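Local coordinates for oxidoreductase, short chain dehydrogenase/reductase family protein (Bifidobacterium adolescentis L2-32, PDB 6OW4), which acts as an NADH-dependent 20beta-hydroxysteroid dehydrogenase of the short-chain dehydrogenase/reductase family, interconverting 20-keto and 20beta-hydroxy steroids, at residues Val131-Asp136 with Thr146-Ile151; Thr179-Gly184 with Ala202-Ile207. One frame throughout, in Å; residues are numbered along the deposited sequence.

Contact 1 of 2, residues Val131-Asp136 with Thr146-Ile151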
ATOM      1  N   VAL F 131      -6.906   4.418 -22.889  1.00 30.95           N
ATOM      2  CA  VAL F 131      -6.010   5.016 -23.924  1.00 31.45           C
ATOM      3  C   VAL F 131      -4.828   5.701 -23.231  1.00 31.59           C
ATOM      4  O   VAL F 131      -5.021   6.242 -22.126  1.00 32.44           O
ATOM      5  CB  VAL F 131      -6.789   5.998 -24.823  1.00 31.76           C
ATOM      6  CG1 VAL F 131      -7.126   7.293 -24.101  1.00 31.28           C
ATOM      7  CG2 VAL F 131      -6.055   6.288 -26.120  1.00 32.46           C
ATOM      8  N   ASN F 132      -3.653   5.665 -23.865  1.00 32.25           N
ATOM      9  CA  ASN F 132      -2.463   6.475 -23.488  1.00 33.29           C
ATOM     10  C   ASN F 132      -2.242   7.515 -24.593  1.00 32.91           C
ATOM     11  O   ASN F 132      -2.027   7.110 -25.751  1.00 33.60           O
ATOM     12  CB  ASN F 132      -1.228   5.600 -23.252  1.00 36.13           C
ATOM     13  CG  ASN F 132      -0.170   6.265 -22.393  1.00 38.03           C
ATOM     14  OD1 ASN F 132      -0.287   7.437 -22.032  1.00 40.57           O
ATOM     15  ND2 ASN F 132       0.869   5.521 -22.053  1.00 40.21           N
ATOM     16  N   VAL F 133      -2.324   8.801 -24.242  1.00 30.61           N
ATOM     17  CA  VAL F 133      -2.251   9.951 -25.192  1.00 29.69           C
ATOM     18  C   VAL F 133      -0.794  10.397 -25.294  1.00 28.05           C
ATOM     19  O   VAL F 133      -0.116  10.517 -24.277  1.00 27.03           O
ATOM     20  CB  VAL F 133      -3.169  11.102 -24.736  1.00 29.41           C
ATOM     21  CG1 VAL F 133      -3.224  12.224 -25.761  1.00 29.73           C
ATOM     22  CG2 VAL F 133      -4.570  10.603 -24.410  1.00 29.49           C
ATOM     23  N   PRO F 134      -0.256  10.628 -26.516  1.00 27.34           N
ATOM     24  CA  PRO F 134       1.100  11.161 -26.676  1.00 27.10           C
ATOM     25  C   PRO F 134       1.319  12.523 -25.995  1.00 26.27           C
ATOM     26  O   PRO F 134       0.393  13.310 -25.951  1.00 25.05           O
ATOM     27  CB  PRO F 134       1.251  11.305 -28.197  1.00 27.69           C
ATOM     28  CG  PRO F 134       0.274  10.302 -28.764  1.00 27.59           C
ATOM     29  CD  PRO F 134      -0.898  10.334 -27.808  1.00 27.31           C
ATOM     30  N   GLY F 135       2.536  12.759 -25.493  1.00 26.69           N
ATOM     31  CA  GLY F 135       2.928  13.984 -24.767  1.00 26.24           C
ATOM     32  C   GLY F 135       2.375  14.017 -23.350  1.00 25.64           C
ATOM     33  O   GLY F 135       2.139  15.128 -22.840  1.00 24.40           O
ATOM     34  N   ASP F 136       2.194  12.847 -22.727  1.00 25.86           N
ATOM     35  CA  ASP F 136       1.589  12.683 -21.375  1.00 26.15           C
ATOM     36  C   ASP F 136       2.710  12.702 -20.329  1.00 25.50           C
ATOM     37  O   ASP F 136       2.817  11.737 -19.553  1.00 25.41           O
ATOM     38  CB  ASP F 136       0.746  11.404 -21.308  1.00 25.97           C
ATOM     39  CG  ASP F 136      -0.025  11.216 -20.012  1.00 25.61           C
ATOM     40  OD1 ASP F 136      -0.107  12.183 -19.229  1.00 25.98           O
ATOM     41  OD2 ASP F 136      -0.538  10.098 -19.792  1.00 25.76           O
ATOM     42  N   THR F 146      -7.117  16.400 -20.176  1.00 24.48           N
ATOM     43  CA  THR F 146      -8.599  16.260 -20.158  1.00 25.46           C
ATOM     44  C   THR F 146      -9.028  15.097 -21.062  1.00 25.39           C
ATOM     45  O   THR F 146      -9.983  14.389 -20.686  1.00 25.54           O
ATOM     46  CB  THR F 146      -9.288  17.577 -20.537  1.00 25.82           C
ATOM     47  OG1 THR F 146      -8.813  18.005 -21.814  1.00 26.66           O
ATOM     48  CG2 THR F 146      -9.055  18.668 -19.516  1.00 25.97           C
ATOM     49  N   ARG F 147      -8.349  14.896 -22.194  1.00 25.43           N
ATOM     50  CA  ARG F 147      -8.638  13.785 -23.141  1.00 27.48           C
ATOM     51  C   ARG F 147      -8.497  12.445 -22.407  1.00 27.45           C
ATOM     52  O   ARG F 147      -9.383  11.586 -22.588  1.00 28.04           O
ATOM     53  CB  ARG F 147      -7.715  13.852 -24.362  1.00 28.91           C
ATOM     54  CG  ARG F 147      -7.960  12.754 -25.386  1.00 30.57           C
ATOM     55  CD  ARG F 147      -7.365  13.073 -26.744  1.00 32.15           C
ATOM     56  NE  ARG F 147      -7.944  12.218 -27.772  1.00 34.45           N
ATOM     57  CZ  ARG F 147      -7.554  10.976 -28.052  1.00 36.16           C
ATOM     58  NH1 ARG F 147      -6.557  10.414 -27.389  1.00 37.02           N
ATOM     59  NH2 ARG F 147      -8.165  10.296 -29.007  1.00 38.40           N
ATOM     60  N   THR F 148      -7.435  12.289 -21.607  1.00 26.24           N
ATOM     61  CA  THR F 148      -7.120  11.068 -20.813  1.00 25.90           C
ATOM     62  C   THR F 148      -8.153  10.892 -19.690  1.00 25.14           C
ATOM     63  O   THR F 148      -8.660   9.762 -19.528  1.00 24.46           O
ATOM     64  CB  THR F 148      -5.697  11.131 -20.241  1.00 25.91           C
ATOM     65  OG1 THR F 148      -4.810  11.482 -21.303  1.00 27.03           O
ATOM     66  CG2 THR F 148      -5.250   9.828 -19.613  1.00 25.62           C
ATOM     67  N   ILE F 149      -8.441  11.963 -18.942  1.00 24.91           N
ATOM     68  CA  ILE F 149      -9.410  11.968 -17.804  1.00 24.59           C
ATOM     69  C   ILE F 149     -10.800  11.605 -18.346  1.00 25.18           C
ATOM     70  O   ILE F 149     -11.471  10.754 -17.736  1.00 24.40           O
ATOM     71  CB  ILE F 149      -9.425  13.330 -17.073  1.00 24.93           C
ATOM     72  CG1 ILE F 149      -8.032  13.789 -16.624  1.00 24.48           C
ATOM     73  CG2 ILE F 149     -10.408  13.312 -15.912  1.00 24.97           C
ATOM     74  CD1 ILE F 149      -7.132  12.700 -16.098  1.00 24.05           C
ATOM     75  N   ASN F 150     -11.211  12.231 -19.451  1.00 25.56           N
ATOM     76  CA  ASN F 150     -12.564  12.071 -20.046  1.00 26.67           C
ATOM     77  C   ASN F 150     -12.763  10.620 -20.496  1.00 26.77           C
ATOM     78  O   ASN F 150     -13.871  10.087 -20.291  1.00 27.17           O
ATOM     79  CB  ASN F 150     -12.795  13.055 -21.196  1.00 27.25           C
ATOM     80  CG  ASN F 150     -12.978  14.480 -20.722  1.00 27.87           C
ATOM     81  OD1 ASN F 150     -13.224  14.725 -19.542  1.00 27.40           O
ATOM     82  ND2 ASN F 150     -12.860  15.429 -21.635  1.00 28.79           N
ATOM     83  N   ILE F 151     -11.734  10.002 -21.080  1.00 27.08           N
ATOM     84  CA  ILE F 151     -11.808   8.608 -21.606  1.00 27.78           C
ATOM     85  C   ILE F 151     -11.636   7.628 -20.438  1.00 27.06           C
ATOM     86  O   ILE F 151     -12.611   6.922 -20.120  1.00 27.23           O
ATOM     87  CB  ILE F 151     -10.782   8.386 -22.737  1.00 28.61           C
ATOM     88  CG1 ILE F 151     -11.098   9.273 -23.945  1.00 28.81           C
ATOM     89  CG2 ILE F 151     -10.709   6.914 -23.126  1.00 28.93           C
ATOM     90  CD1 ILE F 151      -9.971   9.397 -24.943  1.00 29.09           C
TER
HETATM   91  O   HOH W   1      -2.365   9.349 -21.399  1.00 15.03           O
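V131 lays its CG1 branch against the side chain of I151, meeting CD1 at 3.6 Å and CG2 at 3.7 Å, the two side chains crossing at about a right angle. The contact shows how a Rossmann-type short-chain dehydrogenase folds the loop after strand 124-127 back onto helix 142-170, here beside the cofactor, which I151 also touches. With chi1 at 73°, V131 CG1 is held between the backbone N and the carbonyl carbon, its unfavourable site, and faces the helix. I151 CD1 in turn lies over the centre of one face of the R147 guanidinium, 4.2 Å above its plane, while V133 CG2 comes to the edge of the same group, in plane, 3.6 Å from R147 NH1. The arginine, CG anti to the backbone N and the chain extended to NE, reaches past V133 to bring NH1 near it. V133 CG2 also packs closely on T148 OG1, whose hydroxyl is bonded to V144 O one helical turn back. Beside T148 OG1 a water accepts from V133 N and faces three acceptors with two hydrogens: D136 OD2, a contact so short that its exact length is doubtful, N132 OD1 at 2.9 Å, and T148 OG1 at 3.2 Å.

Contact 2 of 2, residues Thr179-Gly184 with Ala202-Ile207. Unlike the reference sequence in segment 179-184: A181 (reference Ser). With NAD (nicotinamide-adenine-dinucleotide), chain N.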
ATOM      1  N   THR F 179      -9.982  -2.561 -15.562  1.00 25.25           N
ATOM      2  CA  THR F 179      -8.557  -2.606 -15.985  1.00 25.55           C
ATOM      3  C   THR F 179      -7.860  -1.339 -15.478  1.00 26.65           C
ATOM      4  O   THR F 179      -8.181  -0.245 -15.983  1.00 25.87           O
ATOM      5  CB  THR F 179      -8.414  -2.770 -17.503  1.00 25.71           C
ATOM      6  OG1 THR F 179      -9.214  -3.878 -17.915  1.00 26.04           O
ATOM      7  CG2 THR F 179      -6.983  -3.004 -17.931  1.00 25.88           C
ATOM      8  N   ALA F 180      -6.970  -1.486 -14.494  1.00 27.06           N
ATOM      9  CA  ALA F 180      -6.074  -0.422 -13.987  1.00 27.93           C
ATOM     10  C   ALA F 180      -4.738  -0.524 -14.734  1.00 29.39           C
ATOM     11  O   ALA F 180      -4.769  -0.832 -15.942  1.00 29.68           O
ATOM     12  CB  ALA F 180      -5.918  -0.547 -12.490  1.00 27.18           C
ATOM     13  N   ALA F 181      -3.621  -0.258 -14.051  1.00 30.96           N
ATOM     14  CA  ALA F 181      -2.242  -0.437 -14.563  1.00 33.83           C
ATOM     15  C   ALA F 181      -1.246  -0.224 -13.418  1.00 36.53           C
ATOM     16  O   ALA F 181      -1.661   0.285 -12.353  1.00 38.64           O
ATOM     17  CB  ALA F 181      -1.968   0.518 -15.699  1.00 33.88           C
ATOM     18  N   LEU F 182       0.018  -0.594 -13.643  1.00 38.98           N
ATOM     19  CA  LEU F 182       1.140  -0.340 -12.699  1.00 40.36           C
ATOM     20  C   LEU F 182       1.509   1.146 -12.724  1.00 40.05           C
ATOM     21  O   LEU F 182       2.111   1.610 -11.737  1.00 40.81           O
ATOM     22  CB  LEU F 182       2.343  -1.207 -13.079  1.00 43.64           C
ATOM     23  CG  LEU F 182       2.325  -2.632 -12.531  1.00 44.85           C
ATOM     24  CD1 LEU F 182       3.496  -3.413 -13.092  1.00 46.09           C
ATOM     25  CD2 LEU F 182       2.358  -2.644 -11.007  1.00 46.14           C
ATOM     26  N   SER F 183       1.164   1.852 -13.808  1.00 39.58           N
ATOM     27  CA  SER F 183       1.223   3.334 -13.926  1.00 37.73           C
ATOM     28  C   SER F 183       0.383   3.971 -12.811  1.00 38.04           C
ATOM     29  O   SER F 183       0.737   5.082 -12.370  1.00 36.66           O
ATOM     30  CB  SER F 183       0.769   3.787 -15.288  1.00 37.66           C
ATOM     31  OG  SER F 183       1.469   3.092 -16.308  1.00 36.67           O
ATOM     32  N   GLY F 184      -0.686   3.283 -12.387  1.00 37.67           N
ATOM     33  CA  GLY F 184      -1.556   3.660 -11.255  1.00 35.96           C
ATOM     34  C   GLY F 184      -0.890   3.443  -9.904  1.00 35.21           C
ATOM     35  O   GLY F 184      -1.372   4.031  -8.921  1.00 33.85           O
ATOM     36  N   ALA F 202      -2.636   8.620 -13.205  1.00 20.31           N
ATOM     37  CA  ALA F 202      -3.622   9.314 -12.345  1.00 20.28           C
ATOM     38  C   ALA F 202      -5.003   8.662 -12.499  1.00 19.84           C
ATOM     39  O   ALA F 202      -5.628   8.368 -11.464  1.00 20.22           O
ATOM     40  CB  ALA F 202      -3.663  10.785 -12.682  1.00 20.53           C
ATOM     41  N   THR F 203      -5.450   8.426 -13.735  1.00 19.24           N
ATOM     42  CA  THR F 203      -6.790   7.858 -14.047  1.00 19.63           C
ATOM     43  C   THR F 203      -6.874   6.421 -13.520  1.00 19.31           C
ATOM     44  O   THR F 203      -7.900   6.080 -12.908  1.00 19.39           O
ATOM     45  CB  THR F 203      -7.107   7.923 -15.548  1.00 19.97           C
ATOM     46  OG1 THR F 203      -6.095   7.210 -16.261  1.00 20.01           O
ATOM     47  CG2 THR F 203      -7.206   9.343 -16.064  1.00 20.08           C
ATOM     48  N   LYS F 204      -5.825   5.621 -13.734  1.00 19.17           N
ATOM     49  CA  LYS F 204      -5.782   4.187 -13.343  1.00 19.13           C
ATOM     50  C   LYS F 204      -5.788   4.072 -11.815  1.00 18.58           C
ATOM     51  O   LYS F 204      -6.463   3.163 -11.304  1.00 18.54           O
ATOM     52  CB  LYS F 204      -4.569   3.504 -13.978  1.00 19.52           C
ATOM     53  CG  LYS F 204      -4.580   3.466 -15.502  1.00 20.25           C
ATOM     54  CD  LYS F 204      -5.895   3.008 -16.104  1.00 20.82           C
ATOM     55  CE  LYS F 204      -5.755   2.496 -17.522  1.00 21.56           C
ATOM     56  NZ  LYS F 204      -6.942   1.712 -17.941  1.00 22.25           N
ATOM     57  N   ALA F 205      -5.082   4.969 -11.120  1.00 18.40           N
ATOM     58  CA  ALA F 205      -5.078   5.094  -9.642  1.00 18.17           C
ATOM     59  C   ALA F 205      -6.471   5.514  -9.151  1.00 18.14           C
ATOM     60  O   ALA F 205      -6.894   5.035  -8.079  1.00 17.23           O
ATOM     61  CB  ALA F 205      -4.026   6.086  -9.211  1.00 18.29           C
ATOM     62  N   ALA F 206      -7.148   6.385  -9.905  1.00 18.46           N
ATOM     63  CA  ALA F 206      -8.524   6.860  -9.625  1.00 18.72           C
ATOM     64  C   ALA F 206      -9.512   5.708  -9.829  1.00 18.84           C
ATOM     65  O   ALA F 206     -10.381   5.517  -8.959  1.00 18.55           O
ATOM     66  CB  ALA F 206      -8.861   8.038 -10.505  1.00 18.84           C
ATOM     67  N   ILE F 207      -9.373   4.979 -10.940  1.00 19.49           N
ATOM     68  CA  ILE F 207     -10.192   3.776 -11.277  1.00 20.50           C
ATOM     69  C   ILE F 207     -10.089   2.773 -10.122  1.00 20.80           C
ATOM     70  O   ILE F 207     -11.131   2.206  -9.747  1.00 22.10           O
ATOM     71  CB  ILE F 207      -9.754   3.165 -12.626  1.00 20.67           C
ATOM     72  CG1 ILE F 207     -10.192   4.040 -13.803  1.00 20.77           C
ATOM     73  CG2 ILE F 207     -10.267   1.739 -12.777  1.00 20.76           C
ATOM     74  CD1 ILE F 207      -9.475   3.738 -15.096  1.00 21.14           C
TER
HETATM   75  PA  NAD N 301      -5.795  -1.302 -26.951  1.00 44.29           P
HETATM   76  O1A NAD N 301      -5.475   0.121 -27.276  1.00 43.93           O
HETATM   77  O2A NAD N 301      -6.010  -2.096 -28.247  1.00 46.65           O
HETATM   78  O5B NAD N 301      -7.109  -1.415 -26.063  1.00 42.99           O
HETATM   79  C5B NAD N 301      -7.854  -0.249 -25.709  1.00 42.41           C
HETATM   80  C4B NAD N 301      -9.268  -0.379 -26.345  1.00 42.48           C
HETATM   81  O4B NAD N 301     -10.183   0.689 -25.658  1.00 42.66           O
HETATM   82  C3B NAD N 301      -9.267  -0.140 -27.590  1.00 42.54           C
HETATM   83  O3B NAD N 301      -9.929  -1.209 -28.357  1.00 40.82           O
HETATM   84  C2B NAD N 301     -10.106   1.279 -27.806  1.00 42.83           C
HETATM   85  O2B NAD N 301     -10.821   1.252 -29.076  1.00 43.49           O
HETATM   86  C1B NAD N 301     -10.913   1.362 -26.826  1.00 42.85           C
HETATM   87  N9A NAD N 301     -11.169   2.805 -26.511  1.00 43.65           N
HETATM   88  C8A NAD N 301     -10.440   3.910 -26.231  1.00 44.27           C
HETATM   89  N7A NAD N 301     -11.297   4.946 -26.049  1.00 43.01           N
HETATM   90  C5A NAD N 301     -12.551   4.480 -26.219  1.00 43.20           C
HETATM   91  C6A NAD N 301     -13.794   5.124 -26.143  1.00 42.61           C
HETATM   92  N6A NAD N 301     -14.243   6.452 -25.878  1.00 41.85           N
HETATM   93  N1A NAD N 301     -14.932   4.422 -26.356  1.00 42.82           N
HETATM   94  C2A NAD N 301     -14.874   3.080 -26.647  1.00 43.62           C
HETATM   95  N3A NAD N 301     -13.643   2.439 -26.722  1.00 44.28           N
HETATM   96  C4A NAD N 301     -12.487   3.150 -26.505  1.00 43.86           C
HETATM   97  O3  NAD N 301      -4.533  -1.947 -26.113  1.00 45.29           O
HETATM   98  PN  NAD N 301      -4.707  -2.876 -24.808  1.00 44.20           P
HETATM   99  O1N NAD N 301      -3.348  -3.353 -24.382  1.00 45.34           O
HETATM  100  O2N NAD N 301      -5.595  -4.073 -25.155  1.00 42.06           O
HETATM  101  O5D NAD N 301      -5.336  -2.006 -23.627  1.00 41.23           O
HETATM  102  C5D NAD N 301      -6.548  -2.392 -22.996  1.00 39.18           C
HETATM  103  C4D NAD N 301      -6.607  -1.771 -21.576  1.00 37.08           C
HETATM  104  O4D NAD N 301      -5.634  -2.246 -20.848  1.00 36.84           O
HETATM  105  C3D NAD N 301      -6.411  -0.267 -21.631  1.00 36.44           C
HETATM  106  O3D NAD N 301      -7.310   0.349 -20.801  1.00 35.67           O
HETATM  107  C2D NAD N 301      -4.953  -0.050 -21.125  1.00 37.18           C
HETATM  108  O2D NAD N 301      -4.868   1.313 -20.531  1.00 34.73           O
HETATM  109  C1D NAD N 301      -4.786  -0.995 -20.264  1.00 37.35           C
HETATM  110  N1N NAD N 301      -3.394  -1.419 -20.077  1.00 39.10           N
HETATM  111  C2N NAD N 301      -2.713  -2.089 -21.085  1.00 39.99           C
HETATM  112  C3N NAD N 301      -1.383  -2.494 -20.893  1.00 40.79           C
HETATM  113  C7N NAD N 301      -0.606  -3.232 -22.009  1.00 41.22           C
HETATM  114  O7N NAD N 301       0.603  -3.113 -22.082  1.00 43.05           O
HETATM  115  N7N NAD N 301      -1.280  -4.055 -22.954  1.00 42.31           N
HETATM  116  C4N NAD N 301      -0.751  -2.229 -19.692  1.00 39.95           C
HETATM  117  C5N NAD N 301      -1.428  -1.566 -18.681  1.00 38.39           C
HETATM  118  C6N NAD N 301      -2.758  -1.170 -18.879  1.00 37.91           C
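K204 leaves helix 198-217 with CG anti to its carbonyl carbon and then bends at chi2 (-47°), after which the chain runs extended to NZ and passes beside the turn that follows strand 174-179. Its aliphatic part does the packing: CB sits near A181 N and G184 CA, K204 CG lies 3.9 Å from A181 CB, and CD lies near A180 C and T179 O. The amino group then serves two kinds of partner. K204 NZ gives a hydrogen bond of 3.0 Å to T179 O, with a C=O...N angle of 136° and the nitrogen 42° out of the carbonyl plane. NZ of K204 also binds the nicotinamide ribose of NAD, O3D at 3.2 Å and, weakly, O2D at 3.3 Å. An alanine here would keep the CB contacts but would probably leave T179 O and both ribose hydroxyls without this donor and the sugar less firmly fixed. Further along the turn, G184 brings its CA to 4.1 Å from A205 CA, an approach possible because it carries no side chain, and G184 O lies 3.4 Å from A205 CB. The strand end lines the cofactor too. T179 CG2 abuts NAD O4D at 3.3 Å, its hydroxyl being taken up by N128, and A181 CB meets NAD C5N at 3.7 Å. A180 O, buried here, has no polar partner in the model. Residue 181 is alanine where the reference sequence has serine, probably the position of the family's catalytic serine. With Y200, which also binds the cofactor, K204 forms the Tyr-x-x-x-Lys signature, and the arrangement is that of the short-chain dehydrogenase active site.

In the fold
Following the chain from the N terminus, strand 124-127 leads into 131-136, and contact 1 closes a short loop when that segment meets 146-151 on helix 142-170, nine residues intervening. The chain then adds strand 174-179, next to 124-127 in the parallel sheet, and contact 2 closes a second loop of 17 intervening residues against helix 198-217. The loops follow in series, neither enclosing the other, yet they touch: I149 CD1 packs on T203 CG2 at 3.4 Å, joining the two helices. Their centres are about 12 Å apart. Both helices also pack on a second subunit, I149 against I149 and A206 against A206 of that other chain, as in the helical interface common in this family.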